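Putative permease protein, ABC transporter (Porphyromonas gingivalis, PDB 3IS6) probably takes part in transmembrane transport as a permease of an ABC transporter, this chain being mostly its MacB-like periplasmic core domain. Local coordinates at residues Q48-G53 against L200-R205; T65-M68 against K74-E77; R118-D123 against K127-A132. One frame throughout, in Å; residues are numbered along the deposited sequence.

Contact 1 (Q48-G53 against L200-R205); sequences QEEIPG and LEMQKR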
loop_
_atom_site.group_PDB
_atom_site.type_symbol
_atom_site.label_atom_id
_atom_site.label_comp_id
_atom_site.label_asym_id
_atom_site.label_seq_id
_atom_site.Cartn_x
_atom_site.Cartn_y
_atom_site.Cartn_z
ATOM N N GLN A 48 -12.478 -6.993 18.165
ATOM C CA GLN A 48 -12.942 -6.040 19.142
ATOM C C GLN A 48 -14.436 -5.828 19.084
ATOM O O GLN A 48 -15.077 -5.711 20.087
ATOM C CB GLN A 48 -12.274 -4.690 18.993
ATOM C CG GLN A 48 -12.503 -3.839 20.188
ATOM C CD GLN A 48 -11.670 -2.628 20.225
ATOM O OE1 GLN A 48 -10.506 -2.662 19.965
ATOM N NE2 GLN A 48 -12.272 -1.533 20.569
ATOM N N GLU A 49 -14.955 -5.719 17.885
ATOM C CA GLU A 49 -16.372 -5.564 17.686
ATOM C C GLU A 49 -17.195 -6.776 18.063
ATOM O O GLU A 49 -18.233 -6.628 18.626
ATOM C CB GLU A 49 -16.662 -5.097 16.267
ATOM N N GLU A 50 -16.725 -7.965 17.736
ATOM C CA GLU A 50 -17.526 -9.163 17.828
ATOM C C GLU A 50 -17.279 -10.166 18.942
ATOM O O GLU A 50 -18.110 -10.996 19.183
ATOM C CB GLU A 50 -17.496 -9.898 16.496
ATOM C CG GLU A 50 -18.015 -9.078 15.375
ATOM C CD GLU A 50 -17.950 -9.742 14.036
ATOM O OE1 GLU A 50 -17.773 -10.950 13.973
ATOM O OE2 GLU A 50 -18.083 -9.047 13.036
ATOM N N ILE A 51 -16.143 -10.131 19.608
ATOM C CA ILE A 51 -15.828 -11.196 20.528
ATOM C C ILE A 51 -15.960 -10.762 21.964
ATOM O O ILE A 51 -15.374 -9.802 22.376
ATOM C CB ILE A 51 -14.428 -11.706 20.293
ATOM C CG1 ILE A 51 -14.275 -12.180 18.862
ATOM C CG2 ILE A 51 -14.118 -12.786 21.246
ATOM C CD1 ILE A 51 -14.802 -13.480 18.617
ATOM N N PRO A 52 -16.758 -11.494 22.712
ATOM C CA PRO A 52 -17.066 -11.163 24.087
ATOM C C PRO A 52 -15.874 -11.300 24.972
ATOM O O PRO A 52 -15.133 -12.210 24.816
ATOM C CB PRO A 52 -18.070 -12.247 24.457
ATOM C CG PRO A 52 -17.691 -13.358 23.685
ATOM C CD PRO A 52 -17.307 -12.806 22.370
ATOM N N GLY A 53 -15.718 -10.412 25.916
ATOM C CA GLY A 53 -14.599 -10.515 26.802
ATOM C C GLY A 53 -13.312 -9.914 26.295
ATOM O O GLY A 53 -12.313 -10.041 26.934
ATOM N N LEU A 200 -14.138 -18.895 15.682
ATOM C CA LEU A 200 -14.590 -19.638 14.535
ATOM C C LEU A 200 -15.850 -19.062 13.929
ATOM O O LEU A 200 -16.002 -19.046 12.746
ATOM C CB LEU A 200 -14.896 -21.045 14.949
ATOM C CG LEU A 200 -14.425 -22.184 14.096
ATOM C CD1 LEU A 200 -15.335 -23.327 14.299
ATOM C CD2 LEU A 200 -14.265 -21.874 12.670
ATOM N N GLU A 201 -16.762 -18.639 14.776
ATOM C CA GLU A 201 -17.993 -18.073 14.312
ATOM C C GLU A 201 -17.679 -16.819 13.541
ATOM O O GLU A 201 -18.113 -16.643 12.450
ATOM C CB GLU A 201 -18.864 -17.713 15.497
ATOM C CG GLU A 201 -19.563 -18.847 16.144
ATOM C CD GLU A 201 -20.371 -18.390 17.348
ATOM O OE1 GLU A 201 -21.146 -17.418 17.227
ATOM O OE2 GLU A 201 -20.196 -18.964 18.436
HETATM N N MSE A 202 -16.834 -15.992 14.102
HETATM C CA MSE A 202 -16.403 -14.799 13.441
HETATM C C MSE A 202 -15.718 -15.101 12.115
HETATM O O MSE A 202 -15.984 -14.465 11.142
HETATM C CB MSE A 202 -15.442 -14.075 14.367
HETATM C CG MSE A 202 -14.828 -12.813 13.834
HETATM SE SE MSE A 202 -13.329 -12.217 14.814
HETATM C CE MSE A 202 -12.083 -13.478 14.238
ATOM N N GLN A 203 -14.866 -16.105 12.067
ATOM C CA GLN A 203 -14.146 -16.436 10.857
ATOM C C GLN A 203 -15.080 -16.818 9.734
ATOM O O GLN A 203 -14.898 -16.436 8.625
ATOM C CB GLN A 203 -13.199 -17.583 11.132
ATOM C CG GLN A 203 -12.327 -17.979 9.983
ATOM C CD GLN A 203 -11.513 -19.252 10.230
ATOM O OE1 GLN A 203 -10.698 -19.651 9.431
ATOM N NE2 GLN A 203 -11.741 -19.865 11.350
ATOM N N LYS A 204 -16.082 -17.598 10.063
ATOM C CA LYS A 204 -17.088 -18.041 9.121
ATOM C C LYS A 204 -17.915 -16.893 8.536
ATOM O O LYS A 204 -18.275 -16.914 7.397
ATOM C CB LYS A 204 -17.977 -19.081 9.773
ATOM C CG LYS A 204 -17.290 -20.402 9.999
ATOM C CD LYS A 204 -18.092 -21.330 10.856
ATOM C CE LYS A 204 -17.550 -22.745 10.823
ATOM N NZ LYS A 204 -18.474 -23.663 11.534
ATOM N N ARG A 205 -18.203 -15.905 9.352
ATOM C CA ARG A 205 -18.910 -14.722 8.927
ATOM C C ARG A 205 -18.157 -13.918 7.901
ATOM O O ARG A 205 -18.757 -13.339 7.038
ATOM C CB ARG A 205 -19.150 -13.806 10.099
ATOM C CG ARG A 205 -20.425 -13.952 10.821
ATOM C CD ARG A 205 -20.428 -13.007 11.985
ATOM N NE ARG A 205 -20.493 -13.733 13.226
ATOM C CZ ARG A 205 -19.714 -13.562 14.269
ATOM N NH1 ARG A 205 -18.766 -12.668 14.299
ATOM N NH2 ARG A 205 -19.899 -14.319 15.301
#

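Contact 2 (T65-M68 against K74-E77); sequences TSKM and KTYE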
loop_
_atom_site.group_PDB
_atom_site.type_symbol
_atom_site.label_atom_id
_atom_site.label_comp_id
_atom_site.label_asym_id
_atom_site.label_seq_id
_atom_site.Cartn_x
_atom_site.Cartn_y
_atom_site.Cartn_z
ATOM N N THR A 65 13.197 -1.327 7.759
ATOM C CA THR A 65 14.178 -0.288 7.843
ATOM C C THR A 65 14.419 0.368 6.507
ATOM O O THR A 65 14.639 -0.279 5.546
ATOM C CB THR A 65 15.469 -0.838 8.399
ATOM O OG1 THR A 65 15.243 -1.321 9.718
ATOM C CG2 THR A 65 16.475 0.203 8.473
ATOM N N SER A 66 14.354 1.678 6.471
ATOM C CA SER A 66 14.592 2.438 5.254
ATOM C C SER A 66 15.221 3.780 5.584
ATOM O O SER A 66 15.318 4.119 6.704
ATOM C CB SER A 66 13.327 2.609 4.446
ATOM O OG SER A 66 12.572 3.658 4.917
ATOM N N LYS A 67 15.632 4.517 4.582
ATOM C CA LYS A 67 16.326 5.760 4.792
ATOM C C LYS A 67 15.425 6.957 4.591
ATOM O O LYS A 67 14.711 7.009 3.648
ATOM C CB LYS A 67 17.517 5.843 3.884
ATOM C CG LYS A 67 18.667 5.126 4.406
ATOM C CD LYS A 67 19.630 4.815 3.364
ATOM C CE LYS A 67 20.896 4.238 3.977
ATOM N NZ LYS A 67 22.037 4.311 3.040
HETATM N N MSE A 68 15.460 7.880 5.529
HETATM C CA MSE A 68 14.683 9.104 5.516
HETATM C C MSE A 68 15.611 10.316 5.537
HETATM O O MSE A 68 16.565 10.305 6.229
HETATM C CB MSE A 68 13.772 9.186 6.721
HETATM C CG MSE A 68 12.776 8.104 6.883
HETATM SE SE MSE A 68 11.435 7.980 5.577
HETATM C CE MSE A 68 10.331 9.325 6.085
ATOM N N LYS A 74 20.215 15.863 6.102
ATOM C CA LYS A 74 20.767 14.659 6.666
ATOM C C LYS A 74 19.868 13.436 6.541
ATOM O O LYS A 74 18.700 13.529 6.655
ATOM C CB LYS A 74 21.182 14.883 8.115
ATOM C CG LYS A 74 22.174 15.983 8.249
ATOM C CD LYS A 74 22.757 16.133 9.588
ATOM C CE LYS A 74 23.869 17.147 9.571
ATOM N NZ LYS A 74 24.238 17.569 10.899
ATOM N N THR A 75 20.498 12.296 6.357
ATOM C CA THR A 75 19.849 11.024 6.132
ATOM C C THR A 75 19.941 10.137 7.351
ATOM O O THR A 75 20.944 10.068 7.978
ATOM C CB THR A 75 20.481 10.315 4.952
ATOM O OG1 THR A 75 20.169 11.019 3.762
ATOM C CG2 THR A 75 19.941 8.995 4.817
ATOM N N TYR A 76 18.841 9.499 7.690
ATOM C CA TYR A 76 18.742 8.633 8.836
ATOM C C TYR A 76 18.096 7.305 8.500
ATOM O O TYR A 76 17.106 7.263 7.852
ATOM C CB TYR A 76 17.941 9.321 9.932
ATOM C CG TYR A 76 18.590 10.592 10.372
ATOM C CD1 TYR A 76 19.617 10.581 11.263
ATOM C CD2 TYR A 76 18.230 11.789 9.836
ATOM C CE1 TYR A 76 20.227 11.714 11.636
ATOM C CE2 TYR A 76 18.850 12.934 10.208
ATOM C CZ TYR A 76 19.843 12.891 11.107
ATOM O OH TYR A 76 20.466 14.008 11.481
ATOM N N GLU A 77 18.681 6.233 8.982
ATOM C CA GLU A 77 18.100 4.927 8.850
ATOM C C GLU A 77 17.050 4.801 9.933
ATOM O O GLU A 77 17.317 5.033 11.070
ATOM C CB GLU A 77 19.182 3.869 8.985
ATOM C CG GLU A 77 18.698 2.445 8.965
ATOM C CD GLU A 77 19.766 1.443 9.372
ATOM O OE1 GLU A 77 19.882 1.126 10.563
ATOM O OE2 GLU A 77 20.495 0.982 8.490
#

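Contact 3 (R118-D123 against K127-A132); sequences RKMGGD and KRLRPA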
loop_
_atom_site.group_PDB
_atom_site.type_symbol
_atom_site.label_atom_id
_atom_site.label_comp_id
_atom_site.label_asym_id
_atom_site.label_seq_id
_atom_site.Cartn_x
_atom_site.Cartn_y
_atom_site.Cartn_z
ATOM N N ARG A 118 16.812 12.502 19.128
ATOM C CA ARG A 118 18.108 12.888 19.619
ATOM C C ARG A 118 19.179 12.737 18.568
ATOM O O ARG A 118 19.980 13.589 18.392
ATOM C CB ARG A 118 18.428 12.052 20.841
ATOM C CG ARG A 118 19.807 12.217 21.405
ATOM C CD ARG A 118 19.920 11.510 22.731
ATOM N NE ARG A 118 20.112 10.079 22.548
ATOM C CZ ARG A 118 19.290 9.154 23.011
ATOM N NH1 ARG A 118 18.233 9.502 23.719
ATOM N NH2 ARG A 118 19.539 7.889 22.775
ATOM N N LYS A 119 19.154 11.646 17.838
ATOM C CA LYS A 119 20.107 11.437 16.771
ATOM C C LYS A 119 19.951 12.496 15.697
ATOM O O LYS A 119 20.891 12.879 15.066
ATOM C CB LYS A 119 20.033 10.033 16.198
HETATM N N MSE A 120 18.737 12.976 15.539
HETATM C CA MSE A 120 18.413 13.963 14.542
HETATM C C MSE A 120 18.796 15.349 14.980
HETATM O O MSE A 120 18.697 16.255 14.223
HETATM C CB MSE A 120 16.943 13.944 14.190
HETATM C CG MSE A 120 16.546 12.804 13.326
HETATM SE SE MSE A 120 14.699 12.638 12.951
HETATM C CE MSE A 120 14.962 11.439 11.555
ATOM N N GLY A 121 19.267 15.483 16.199
ATOM C CA GLY A 121 19.607 16.764 16.762
ATOM C C GLY A 121 18.619 17.465 17.659
ATOM O O GLY A 121 18.873 18.535 18.105
ATOM N N GLY A 122 17.489 16.854 17.923
ATOM C CA GLY A 122 16.556 17.353 18.891
ATOM C C GLY A 122 15.678 18.409 18.305
ATOM O O GLY A 122 15.903 18.859 17.235
ATOM N N ASP A 123 14.667 18.809 19.033
ATOM C CA ASP A 123 13.769 19.831 18.561
ATOM C C ASP A 123 13.156 19.535 17.209
ATOM O O ASP A 123 13.103 20.386 16.370
ATOM C CB ASP A 123 14.476 21.160 18.509
ATOM C CG ASP A 123 13.519 22.299 18.392
ATOM O OD1 ASP A 123 13.756 23.181 17.543
ATOM O OD2 ASP A 123 12.519 22.293 19.132
ATOM N N LYS A 127 9.146 19.284 12.146
ATOM C CA LYS A 127 10.048 19.116 11.025
ATOM C C LYS A 127 9.543 18.093 9.995
ATOM O O LYS A 127 8.674 17.310 10.252
ATOM C CB LYS A 127 11.438 18.796 11.513
ATOM C CG LYS A 127 12.153 19.961 12.093
ATOM C CD LYS A 127 13.486 19.588 12.647
ATOM C CE LYS A 127 14.468 20.721 12.587
ATOM N NZ LYS A 127 15.729 20.431 13.200
ATOM N N ARG A 128 10.109 18.133 8.821
ATOM C CA ARG A 128 9.624 17.342 7.720
ATOM C C ARG A 128 10.619 16.274 7.230
ATOM O O ARG A 128 11.774 16.546 7.083
ATOM C CB ARG A 128 9.200 18.241 6.575
ATOM C CG ARG A 128 8.027 19.139 6.887
ATOM C CD ARG A 128 7.950 20.325 5.946
ATOM N NE ARG A 128 9.155 21.139 6.003
ATOM C CZ ARG A 128 9.235 22.417 5.656
ATOM N NH1 ARG A 128 8.179 23.065 5.216
ATOM N NH2 ARG A 128 10.381 23.042 5.742
ATOM N N LEU A 129 10.101 15.084 7.001
ATOM C CA LEU A 129 10.835 13.902 6.600
ATOM C C LEU A 129 10.348 13.387 5.253
ATOM O O LEU A 129 9.196 13.416 4.985
ATOM C CB LEU A 129 10.596 12.774 7.600
ATOM C CG LEU A 129 11.313 12.694 8.919
ATOM C CD1 LEU A 129 10.806 11.630 9.759
ATOM C CD2 LEU A 129 12.715 12.467 8.678
ATOM N N ARG A 130 11.234 12.889 4.424
ATOM C CA ARG A 130 10.815 12.138 3.263
ATOM C C ARG A 130 11.772 11.007 2.908
ATOM O O ARG A 130 12.882 11.004 3.306
ATOM C CB ARG A 130 10.541 13.044 2.095
ATOM C CG ARG A 130 11.712 13.585 1.463
ATOM C CD ARG A 130 11.331 14.350 0.234
ATOM N NE ARG A 130 10.502 15.493 0.512
ATOM C CZ ARG A 130 10.976 16.704 0.667
ATOM N NH1 ARG A 130 12.262 16.884 0.589
ATOM N NH2 ARG A 130 10.183 17.722 0.921
ATOM N N PRO A 131 11.306 10.043 2.158
ATOM C CA PRO A 131 12.139 8.906 1.843
ATOM C C PRO A 131 13.314 9.398 1.071
ATOM O O PRO A 131 13.206 10.286 0.297
ATOM C CB PRO A 131 11.241 8.056 0.964
ATOM C CG PRO A 131 9.947 8.463 1.265
ATOM C CD PRO A 131 9.986 9.887 1.560
ATOM N N ALA A 132 14.439 8.780 1.284
ATOM C CA ALA A 132 15.657 9.295 0.752
ATOM C C ALA A 132 15.634 9.400 -0.758
ATOM O O ALA A 132 16.232 10.260 -1.294
ATOM C CB ALA A 132 16.804 8.486 1.203
#

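Contact 1 (Q48-G53 against L200-R205)
E50 sets its CG beside the backbone N, opposite the carbonyl carbon (chi1 -59°), and runs out extended from there, while M202 places CG opposite its backbone N (chi1 178°); these choices aim both side chains into the gap between the two segments. A salt bridge joins OE1 of E50 to NH1 of R205, but the two atoms are modelled too close together, so its detail is doubtful; as modelled, the carboxylate comes to the guanidinium edge, the planes 57° apart. R205 lies back over its own helix: CA of M202 lies over one face of the guanidinium, 3.3 Å from its plane and offset toward the rim. At the edge, OE1 of E201 makes a long bridge, 3.9 Å from NH2 of R205. Long, flexible charged residues suit this partly exposed margin. Beneath them the chemistry is apolar: CG1 of I51 meets SE of M202 at 4.2 Å, the two side chains crossing at about a right angle. I51 is the first residue to leave helix 43-50, and its branched side chain also packs on A198 and L199. The pliable chain of M202, a methionine carried here as selenomethionine, reaches A46, I47 and W174, so the seam ties the end of helix 43-50 to helix 196-206, whose Q203 packs on strand 218-225.

Contact 2 (T65-M68 against K74-E77)
M68 and Y76 hold the tight part of this contact, an antiparallel hydrogen-bonded pair whose backbones grip each other twice. M68 N donates to Y76 O over 2.9 Å with an almost straight N-H...O angle of 173°, and Y76 N returns a bond of 2.8 Å to M68 O. Each carbonyl also receives a CA-H contact: K67 CA lies 3.5 Å from Y76 O, and T75 CA lies 3.4 Å from M68 O. Both acceptors are therefore approached by a backbone N-H and by a weakly polar C-H. The side chains of M68 and Y76 leave on the same face of the sheet. M68 folds at chi2 (-65°) and chi3 (-78°), which carries its selenium and methyl away from the partner strand into buried surroundings, a place suited to a flexible apolar chain. Y76 turns its ring away from M68 and rests on L70 and M120; its amphipathic ring fits a partly exposed position. On the M68 face, S66 packs on L236 of the second subunit.

The face that bears K67 and E77 is looser and nearer solvent. These two form a non-hydrogen-bonded pair with their CA atoms 4.5 Å apart, yet K67 NZ and E77 OE2 remain 6.6 Å apart. Their opposite charges may attract at long range without a salt bridge. K67 meets T75 through its aliphatic part alone, CB lying 4.1 Å from T75 CG2. T65 hydrogen-bonds through OG1 to a bound Tris molecule, probably from the crystallisation liquor. Two neighbouring antiparallel strands, 54-70 and 74-83, joined by a short turn, make this a beta hairpin at one end of the MacB-like core sheet.

Contact 3 (R118-D123 against K127-A132)
K127, M120 and L129 lose the most surface here, the first as a long polar chain and the other two as an apolar pair. M120, a selenomethionine, runs extended beyond CG (chi2 176°, chi3 165°), and this straight course carries its terminal methyl across the gap. There CE meets CD2 of L129 at 3.8 Å, the side chains crossing at a slant. Both residues are buried, where an unbranched chain that can reach and a compact branched one fit together without polar groups to satisfy.

K127 also stretches out, but along the loop side. Its CD lies 3.8 Å from D123 O, and NZ passes G122 O at 4.3 Å, too far for a bond. NZ likewise stays 5.5 Å from D123 OD1, so any attraction between these charges is probably loose. G121, with phi 98°, is the first residue to leave helical angles and forms a Schellman motif after helix 114-119, one of its bonds running from G121 N to R118 O at 3.0 Å. Glycine suits that backbone, since a CB would jam against the preceding carbonyl; G122 follows with positive phi as well.

Strand 128-131 runs between strands 54-70 and 140-146, with backbone hydrogen bonds between L129 and I140 and between R130 and I69. L129 also packs on C110 and I112 of strand 109-113, the strand that leads into helix 114-119.

In the fold
Contacts 2 and 3 share one end of the core domain, their centres about 9 Å apart, whereas contact 1 lies on the opposite side of the chain's centre, about 40 Å from either centre. Strands 54-70 and 128-131, neighbours in the sheet, link the close pair, probably through a hydrogen bond of 3.0 Å between K67 O and A132 N. Contact 2 is largely a surface contact built from backbone hydrogen bonds. Contacts 1 and 3 are partly buried and each sets an apolar methionine pairing (selenomethionine in the crystal) beside longer polar chains, but across its segments contact 1 alone has a salt bridge, of doubtful geometry. Along the chain, contact 1 closes a long loop enclosing both others.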